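Local structure of (S)-ureidoglycine--glyoxylate transaminase (Bacillus subtilis, 3ISL) at residues Thr196-Pro208 and Glu268-Val280. The protein transfers the amino group of (S)-ureidoglycine to glyoxylate with the help of pyridoxal 5'-phosphate, yielding oxalurate and glycine in purine catabolism. Residues are numbered along the deposited sequence; the frame is centred on the assembly and turned at random.
With PLP (pyridoxal-5'-phosphate), chain C.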
ATOM      1  N   THR A 196       6.234   1.686   8.887  1.00 21.15           N
ATOM      2  CA  THR A 196       5.699   0.733   9.855  1.00 21.84           C
ATOM      3  C   THR A 196       6.637  -0.438  10.190  1.00 21.16           C
ATOM      4  O   THR A 196       6.568  -0.969  11.309  1.00 20.57           O
ATOM      5  CB  THR A 196       4.388   0.117   9.304  1.00 23.31           C
ATOM      6  OG1 THR A 196       4.538  -0.118   7.894  1.00 22.87           O
ATOM      7  CG2 THR A 196       3.250   1.094   9.463  1.00 27.79           C
ATOM      8  N   GLN A 197       7.490  -0.857   9.250  1.00 20.54           N
ATOM      9  CA  GLN A 197       8.140  -2.153   9.322  1.00 21.91           C
ATOM     10  C   GLN A 197       9.485  -2.077  10.039  1.00 23.21           C
ATOM     11  O   GLN A 197      10.257  -3.076  10.043  1.00 23.66           O
ATOM     12  CB  GLN A 197       8.334  -2.763   7.920  1.00 24.22           C
ATOM     13  CG  GLN A 197       9.505  -2.006   7.072  1.00 25.86           C
ATOM     14  CD  GLN A 197       8.991  -0.813   6.236  1.00 27.85           C
ATOM     15  OE1 GLN A 197       7.878  -0.330   6.453  1.00 25.74           O
ATOM     16  NE2 GLN A 197       9.794  -0.361   5.270  1.00 25.35           N
ATOM     17  N   LYS A 198       9.776  -0.895  10.595  1.00 22.28           N
ATOM     18  CA  LYS A 198      11.002  -0.600  11.345  1.00 21.93           C
ATOM     19  C   LYS A 198      10.734  -0.563  12.848  1.00 21.74           C
ATOM     20  O   LYS A 198      10.230  -1.530  13.356  1.00 21.29           O
ATOM     21  CB  LYS A 198      11.732   0.612  10.773  1.00 21.69           C
ATOM     22  CG  LYS A 198      12.271   0.217   9.302  1.00 23.84           C
ATOM     23  CD  LYS A 198      13.108   1.292   8.547  1.00 26.80           C
ATOM     24  CE  LYS A 198      13.141   0.916   7.073  1.00 27.95           C
ATOM     25  NZ  LYS A 198      14.201   1.452   6.238  1.00 40.07           N
ATOM     26  N   CYS A 199      11.052   0.502  13.566  1.00 19.79           N
ATOM     27  CA  CYS A 199      10.839   0.440  14.985  1.00 21.39           C
ATOM     28  C   CYS A 199       9.411   0.160  15.492  1.00 23.09           C
ATOM     29  O   CYS A 199       9.236  -0.165  16.689  1.00 23.17           O
ATOM     30  CB  CYS A 199      11.401   1.713  15.608  1.00 20.12           C
ATOM     31  SG  CYS A 199      13.137   1.798  15.260  1.00 23.33           S
ATOM     32  N   LEU A 200       8.412   0.390  14.635  1.00 20.65           N
ATOM     33  CA  LEU A 200       7.001   0.086  14.917  1.00 22.65           C
ATOM     34  C   LEU A 200       6.616  -1.419  14.819  1.00 22.34           C
ATOM     35  O   LEU A 200       5.621  -1.856  15.383  1.00 22.61           O
ATOM     36  CB  LEU A 200       6.043   0.955  14.008  1.00 21.49           C
ATOM     37  CG  LEU A 200       6.216   2.498  14.238  1.00 21.27           C
ATOM     38  CD1 LEU A 200       5.093   3.150  13.418  1.00 22.22           C
ATOM     39  CD2 LEU A 200       6.128   2.922  15.760  1.00 20.61           C
ATOM     40  N   SER A 201       7.431  -2.208  14.127  1.00 23.48           N
ATOM     41  CA  SER A 201       7.183  -3.655  14.001  1.00 22.30           C
ATOM     42  C   SER A 201       5.745  -3.915  13.536  1.00 21.36           C
ATOM     43  O   SER A 201       5.020  -4.761  14.088  1.00 19.00           O
ATOM     44  CB  SER A 201       7.469  -4.375  15.344  1.00 22.12           C
ATOM     45  OG  SER A 201       8.868  -4.506  15.448  1.00 24.77           O
ATOM     46  N   VAL A 202       5.347  -3.153  12.531  1.00 22.53           N
ATOM     47  CA  VAL A 202       4.096  -3.398  11.808  1.00 24.74           C
ATOM     48  C   VAL A 202       4.380  -3.814  10.381  1.00 25.71           C
ATOM     49  O   VAL A 202       5.271  -3.281   9.800  1.00 27.92           O
ATOM     50  CB  VAL A 202       3.178  -2.153  11.938  1.00 24.69           C
ATOM     51  CG1 VAL A 202       1.991  -2.164  10.960  1.00 21.31           C
ATOM     52  CG2 VAL A 202       2.748  -2.044  13.396  1.00 21.79           C
ATOM     53  N   PRO A 203       3.633  -4.803   9.814  1.00 26.44           N
ATOM     54  CA  PRO A 203       3.968  -5.203   8.420  1.00 27.04           C
ATOM     55  C   PRO A 203       4.138  -3.986   7.521  1.00 27.83           C
ATOM     56  O   PRO A 203       3.351  -3.031   7.640  1.00 27.68           O
ATOM     57  CB  PRO A 203       2.747  -6.020   7.981  1.00 25.86           C
ATOM     58  CG  PRO A 203       2.356  -6.655   9.261  1.00 28.65           C
ATOM     59  CD  PRO A 203       2.502  -5.560  10.332  1.00 24.44           C
ATOM     60  N   SER A 204       5.142  -4.039   6.625  1.00 30.33           N
ATOM     61  CA  SER A 204       5.472  -2.898   5.753  1.00 33.13           C
ATOM     62  C   SER A 204       4.296  -2.714   4.839  1.00 32.72           C
ATOM     63  O   SER A 204       3.520  -3.657   4.666  1.00 32.87           O
ATOM     64  CB  SER A 204       6.720  -3.196   4.953  1.00 32.83           C
ATOM     65  OG  SER A 204       6.712  -4.605   4.803  1.00 39.77           O
ATOM     66  N   GLY A 205       4.197  -1.540   4.238  1.00 33.00           N
ATOM     67  CA  GLY A 205       3.042  -1.222   3.409  1.00 34.92           C
ATOM     68  C   GLY A 205       2.055  -0.200   3.953  1.00 35.20           C
ATOM     69  O   GLY A 205       0.930  -0.065   3.437  1.00 34.26           O
ATOM     70  N   MET A 206       2.481   0.587   4.961  1.00 36.43           N
ATOM     71  CA  MET A 206       1.743   1.829   5.238  1.00 36.82           C
ATOM     72  C   MET A 206       2.704   2.841   5.750  1.00 37.14           C
ATOM     73  O   MET A 206       3.793   2.451   6.225  1.00 37.32           O
ATOM     74  CB  MET A 206       0.560   1.623   6.198  1.00 38.92           C
ATOM     75  CG  MET A 206      -0.874   1.708   5.557  1.00 33.58           C
ATOM     76  SD  MET A 206      -1.844   1.541   7.041  1.00 43.37           S
ATOM     77  CE  MET A 206      -3.531   1.984   6.635  1.00 30.70           C
ATOM     78  N   ALA A 207       2.337   4.129   5.592  1.00 35.65           N
ATOM     79  CA  ALA A 207       3.211   5.218   5.920  1.00 34.10           C
ATOM     80  C   ALA A 207       2.437   6.283   6.741  1.00 32.70           C
ATOM     81  O   ALA A 207       1.695   7.070   6.192  1.00 35.22           O
ATOM     82  CB  ALA A 207       3.781   5.822   4.645  1.00 34.56           C
ATOM     83  N   PRO A 208       2.584   6.274   8.057  1.00 30.12           N
ATOM     84  CA  PRO A 208       1.984   7.307   8.941  1.00 28.82           C
ATOM     85  C   PRO A 208       2.639   8.665   8.690  1.00 26.22           C
ATOM     86  O   PRO A 208       3.878   8.764   8.653  1.00 25.71           O
ATOM     87  CB  PRO A 208       2.359   6.857  10.371  1.00 27.78           C
ATOM     88  CG  PRO A 208       2.881   5.486  10.257  1.00 29.52           C
ATOM     89  CD  PRO A 208       3.332   5.257   8.802  1.00 30.06           C
ATOM     90  N   GLU A 268      -9.444   2.442   1.852  1.00 28.08           N
ATOM     91  CA  GLU A 268      -8.448   2.219   2.893  1.00 28.55           C
ATOM     92  C   GLU A 268      -8.096   0.691   3.023  1.00 27.89           C
ATOM     93  O   GLU A 268      -8.964  -0.173   2.750  1.00 29.22           O
ATOM     94  CB  GLU A 268      -8.939   2.813   4.233  1.00 30.08           C
ATOM     95  CG  GLU A 268      -7.819   2.907   5.309  1.00 26.85           C
ATOM     96  CD  GLU A 268      -6.596   3.685   4.817  1.00 32.24           C
ATOM     97  OE1 GLU A 268      -5.451   3.532   5.405  1.00 31.83           O
ATOM     98  OE2 GLU A 268      -6.779   4.448   3.837  1.00 31.98           O
ATOM     99  N   ALA A 269      -6.849   0.379   3.368  1.00 24.22           N
ATOM    100  CA  ALA A 269      -6.414  -0.981   3.488  1.00 23.38           C
ATOM    101  C   ALA A 269      -6.809  -1.473   4.880  1.00 23.68           C
ATOM    102  O   ALA A 269      -6.135  -1.112   5.894  1.00 23.57           O
ATOM    103  CB  ALA A 269      -4.933  -1.081   3.325  1.00 22.82           C
ATOM    104  N   THR A 270      -7.858  -2.276   4.916  1.00 20.21           N
ATOM    105  CA  THR A 270      -8.505  -2.699   6.162  1.00 19.66           C
ATOM    106  C   THR A 270      -7.632  -3.389   7.147  1.00 16.62           C
ATOM    107  O   THR A 270      -7.484  -2.908   8.273  1.00 17.73           O
ATOM    108  CB  THR A 270      -9.705  -3.596   5.930  1.00 20.10           C
ATOM    109  OG1 THR A 270     -10.474  -3.056   4.844  1.00 25.99           O
ATOM    110  CG2 THR A 270     -10.578  -3.728   7.352  1.00 20.75           C
ATOM    111  N   THR A 271      -6.980  -4.466   6.712  1.00 16.49           N
ATOM    112  CA  THR A 271      -6.170  -5.271   7.566  1.00 15.88           C
ATOM    113  C   THR A 271      -4.894  -4.514   7.987  1.00 16.21           C
ATOM    114  O   THR A 271      -4.437  -4.668   9.121  1.00 15.92           O
ATOM    115  CB  THR A 271      -5.817  -6.615   6.900  1.00 15.07           C
ATOM    116  OG1 THR A 271      -7.009  -7.361   6.722  1.00 16.43           O
ATOM    117  CG2 THR A 271      -4.791  -7.391   7.777  1.00 11.76           C
ATOM    118  N   MET A 272      -4.319  -3.712   7.091  1.00 15.05           N
ATOM    119  CA  MET A 272      -3.087  -2.969   7.420  1.00 17.36           C
ATOM    120  C   MET A 272      -3.367  -1.897   8.478  1.00 17.02           C
ATOM    121  O   MET A 272      -2.513  -1.582   9.271  1.00 17.79           O
ATOM    122  CB  MET A 272      -2.428  -2.325   6.178  1.00 16.10           C
ATOM    123  CG  MET A 272      -1.656  -3.367   5.322  1.00 22.16           C
ATOM    124  SD  MET A 272      -0.389  -4.301   6.262  1.00 28.27           S
ATOM    125  CE  MET A 272       0.633  -3.001   7.014  1.00 30.46           C
ATOM    126  N   LEU A 273      -4.573  -1.356   8.451  1.00 17.34           N
ATOM    127  CA  LEU A 273      -5.045  -0.428   9.489  1.00 18.43           C
ATOM    128  C   LEU A 273      -5.246  -1.094  10.849  1.00 17.83           C
ATOM    129  O   LEU A 273      -4.844  -0.518  11.861  1.00 19.66           O
ATOM    130  CB  LEU A 273      -6.374   0.263   9.056  1.00 17.26           C
ATOM    131  CG  LEU A 273      -6.786   1.373  10.066  1.00 20.59           C
ATOM    132  CD1 LEU A 273      -5.749   2.447  10.118  1.00 20.96           C
ATOM    133  CD2 LEU A 273      -8.155   1.990   9.827  1.00 21.04           C
ATOM    134  N   TYR A 274      -5.832  -2.313  10.876  1.00 16.38           N
ATOM    135  CA  TYR A 274      -5.895  -3.103  12.092  1.00 15.45           C
ATOM    136  C   TYR A 274      -4.492  -3.194  12.694  1.00 16.23           C
ATOM    137  O   TYR A 274      -4.299  -2.972  13.930  1.00 14.24           O
ATOM    138  CB  TYR A 274      -6.405  -4.563  11.837  1.00 15.87           C
ATOM    139  CG  TYR A 274      -7.887  -4.744  11.487  1.00 17.74           C
ATOM    140  CD1 TYR A 274      -8.817  -3.710  11.667  1.00 16.44           C
ATOM    141  CD2 TYR A 274      -8.354  -5.989  11.016  1.00 20.52           C
ATOM    142  CE1 TYR A 274     -10.186  -3.916  11.372  1.00 13.31           C
ATOM    143  CE2 TYR A 274      -9.662  -6.196  10.705  1.00 13.54           C
ATOM    144  CZ  TYR A 274     -10.599  -5.162  10.890  1.00 15.24           C
ATOM    145  OH  TYR A 274     -11.956  -5.395  10.539  1.00 15.21           O
ATOM    146  N   ALA A 275      -3.550  -3.572  11.823  1.00 15.31           N
ATOM    147  CA  ALA A 275      -2.180  -3.835  12.229  1.00 15.49           C
ATOM    148  C   ALA A 275      -1.502  -2.560  12.742  1.00 14.71           C
ATOM    149  O   ALA A 275      -0.892  -2.584  13.769  1.00 15.57           O
ATOM    150  CB  ALA A 275      -1.381  -4.528  11.113  1.00 12.54           C
ATOM    151  N   LEU A 276      -1.689  -1.441  12.073  1.00 15.09           N
ATOM    152  CA  LEU A 276      -1.134  -0.173  12.533  1.00 14.50           C
ATOM    153  C   LEU A 276      -1.715   0.255  13.894  1.00 14.64           C
ATOM    154  O   LEU A 276      -0.978   0.616  14.837  1.00 16.04           O
ATOM    155  CB  LEU A 276      -1.422   0.936  11.464  1.00 12.23           C
ATOM    156  CG  LEU A 276      -0.873   2.292  11.811  1.00 13.38           C
ATOM    157  CD1 LEU A 276       0.731   2.274  12.039  1.00 11.33           C
ATOM    158  CD2 LEU A 276      -1.242   3.280  10.743  1.00 14.20           C
ATOM    159  N   ARG A 277      -3.036   0.277  13.966  1.00 15.89           N
ATOM    160  CA  ARG A 277      -3.729   0.507  15.234  1.00 17.12           C
ATOM    161  C   ARG A 277      -3.125  -0.313  16.380  1.00 16.73           C
ATOM    162  O   ARG A 277      -2.684   0.245  17.414  1.00 15.79           O
ATOM    163  CB  ARG A 277      -5.216   0.202  15.017  1.00 17.48           C
ATOM    164  CG  ARG A 277      -6.244   0.787  16.090  1.00 19.79           C
ATOM    165  CD  ARG A 277      -6.397  -0.150  17.252  1.00 22.78           C
ATOM    166  NE  ARG A 277      -7.456   0.316  18.149  1.00 22.53           N
ATOM    167  CZ  ARG A 277      -7.728  -0.189  19.345  1.00 22.45           C
ATOM    168  NH1 ARG A 277      -7.044  -1.251  19.786  1.00 23.24           N
ATOM    169  NH2 ARG A 277      -8.723   0.348  20.084  1.00 17.89           N
ATOM    170  N   GLU A 278      -3.033  -1.638  16.200  1.00 16.81           N
ATOM    171  CA  GLU A 278      -2.466  -2.444  17.274  1.00 17.76           C
ATOM    172  C   GLU A 278      -0.993  -2.157  17.521  1.00 16.14           C
ATOM    173  O   GLU A 278      -0.587  -2.129  18.662  1.00 16.72           O
ATOM    174  CB  GLU A 278      -2.709  -3.942  17.102  1.00 17.35           C
ATOM    175  CG  GLU A 278      -4.153  -4.328  17.071  1.00 22.02           C
ATOM    176  CD  GLU A 278      -4.898  -4.093  18.413  1.00 25.51           C
ATOM    177  OE1 GLU A 278      -5.315  -5.064  19.086  1.00 26.07           O
ATOM    178  OE2 GLU A 278      -5.107  -2.925  18.762  1.00 26.64           O
ATOM    179  N   GLY A 279      -0.208  -1.961  16.465  1.00 15.81           N
ATOM    180  CA  GLY A 279       1.231  -1.666  16.622  1.00 16.23           C
ATOM    181  C   GLY A 279       1.522  -0.363  17.365  1.00 16.45           C
ATOM    182  O   GLY A 279       2.332  -0.343  18.289  1.00 15.97           O
ATOM    183  N   VAL A 280       0.802   0.712  17.013  1.00 15.82           N
ATOM    184  CA  VAL A 280       0.934   1.945  17.763  1.00 16.73           C
ATOM    185  C   VAL A 280       0.352   1.787  19.180  1.00 17.03           C
ATOM    186  O   VAL A 280       0.893   2.307  20.164  1.00 15.58           O
ATOM    187  CB  VAL A 280       0.254   3.118  17.051  1.00 16.29           C
ATOM    188  CG1 VAL A 280       0.687   4.373  17.694  1.00 17.30           C
ATOM    189  CG2 VAL A 280       0.770   3.111  15.601  1.00 17.71           C
TER
HETATM  190  N1  PLP C 419      13.518   6.172   4.341  1.00 48.01           N
HETATM  191  C2  PLP C 419      14.487   5.640   5.314  1.00 54.08           C
HETATM  192  C2A PLP C 419      15.295   6.425   6.162  1.00 53.92           C
HETATM  193  C3  PLP C 419      14.697   4.264   5.470  1.00 55.09           C
HETATM  194  O3  PLP C 419      15.593   3.769   6.383  1.00 59.85           O
HETATM  195  C4  PLP C 419      13.995   3.327   4.744  1.00 54.47           C
HETATM  196  C4A PLP C 419      14.265   1.792   4.986  1.00 50.93           C
HETATM  197  C5  PLP C 419      13.061   3.782   3.823  1.00 55.92           C
HETATM  198  C6  PLP C 419      12.812   5.172   3.589  1.00 57.10           C
HETATM  199  C5A PLP C 419      12.367   2.733   3.019  1.00 55.45           C
HETATM  200  O4P PLP C 419      11.027   2.872   3.116  1.00 57.94           O
HETATM  201  P   PLP C 419      10.262   1.725   2.342  1.00 55.59           P
HETATM  202  O1P PLP C 419      11.198   0.618   1.873  1.00 48.93           O
HETATM  203  O2P PLP C 419       9.495   2.624   1.173  1.00 47.17           O
HETATM  204  O3P PLP C 419       9.042   1.132   3.333  1.00 53.58           O
HETATM  205  O   HOH W   1       4.286  -2.312  17.719  1.00 22.74           O
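Val202 meets helix 270-280 at Gly279, which has no side chain: its CG2 lies 3.6 Å from CA of Gly279, and a CB modelled on this glycine would collide with that methyl. The valine torsion sets the division of labour: with CG1 anti to the backbone N (chi1 167°), CG1 faces Ala275 and the backbone N of Leu276, and CG2 takes the glycine. About two turns before Gly279, Met272 lays its SD 4.0 Å from CB of Pro203. Met206 runs the other way past it, which carries its SD to 4.0 Å from Met272 CB and also close to Leu276 CD2. Leu276 turns its other methyl, CD1, to Thr196 CG2 at 3.8 Å, the two side chains crossing at roughly a right angle. Helix 270-286 thus packs on the cofactor-lysine loop and on the strand it leads into, 206-211 of the mixed seven-stranded sheet. No direct hydrogen bond joins the segments; one water donates to both Leu200 O (2.7 Å) and Gly279 O. Across the dimer interface, Ser204 OG is hydrogen-bonded to Glu268 O of the second subunit.

The loop's other flank carries the cofactor. Lys198 NZ is covalently joined to PLP C4A at 1.3 Å, a length consistent with the internal aldimine of this family. Gln197, bent at chi2 (-90°), directs NE2 to phosphate oxygen O3P at 2.6 Å with an N-H...O angle of 157°. A leucine in its place would probably leave O3P without this donor and the phosphate less firmly fixed, although PLP is also hydrogen-bonded to Thr70 of the same chain and, from the second subunit, Thr267. The chemistry is thus divided: apolar contacts and a bridging water seat loop and strand on the helix, while covalent and polar bonds on the loop's far flank hold PLP.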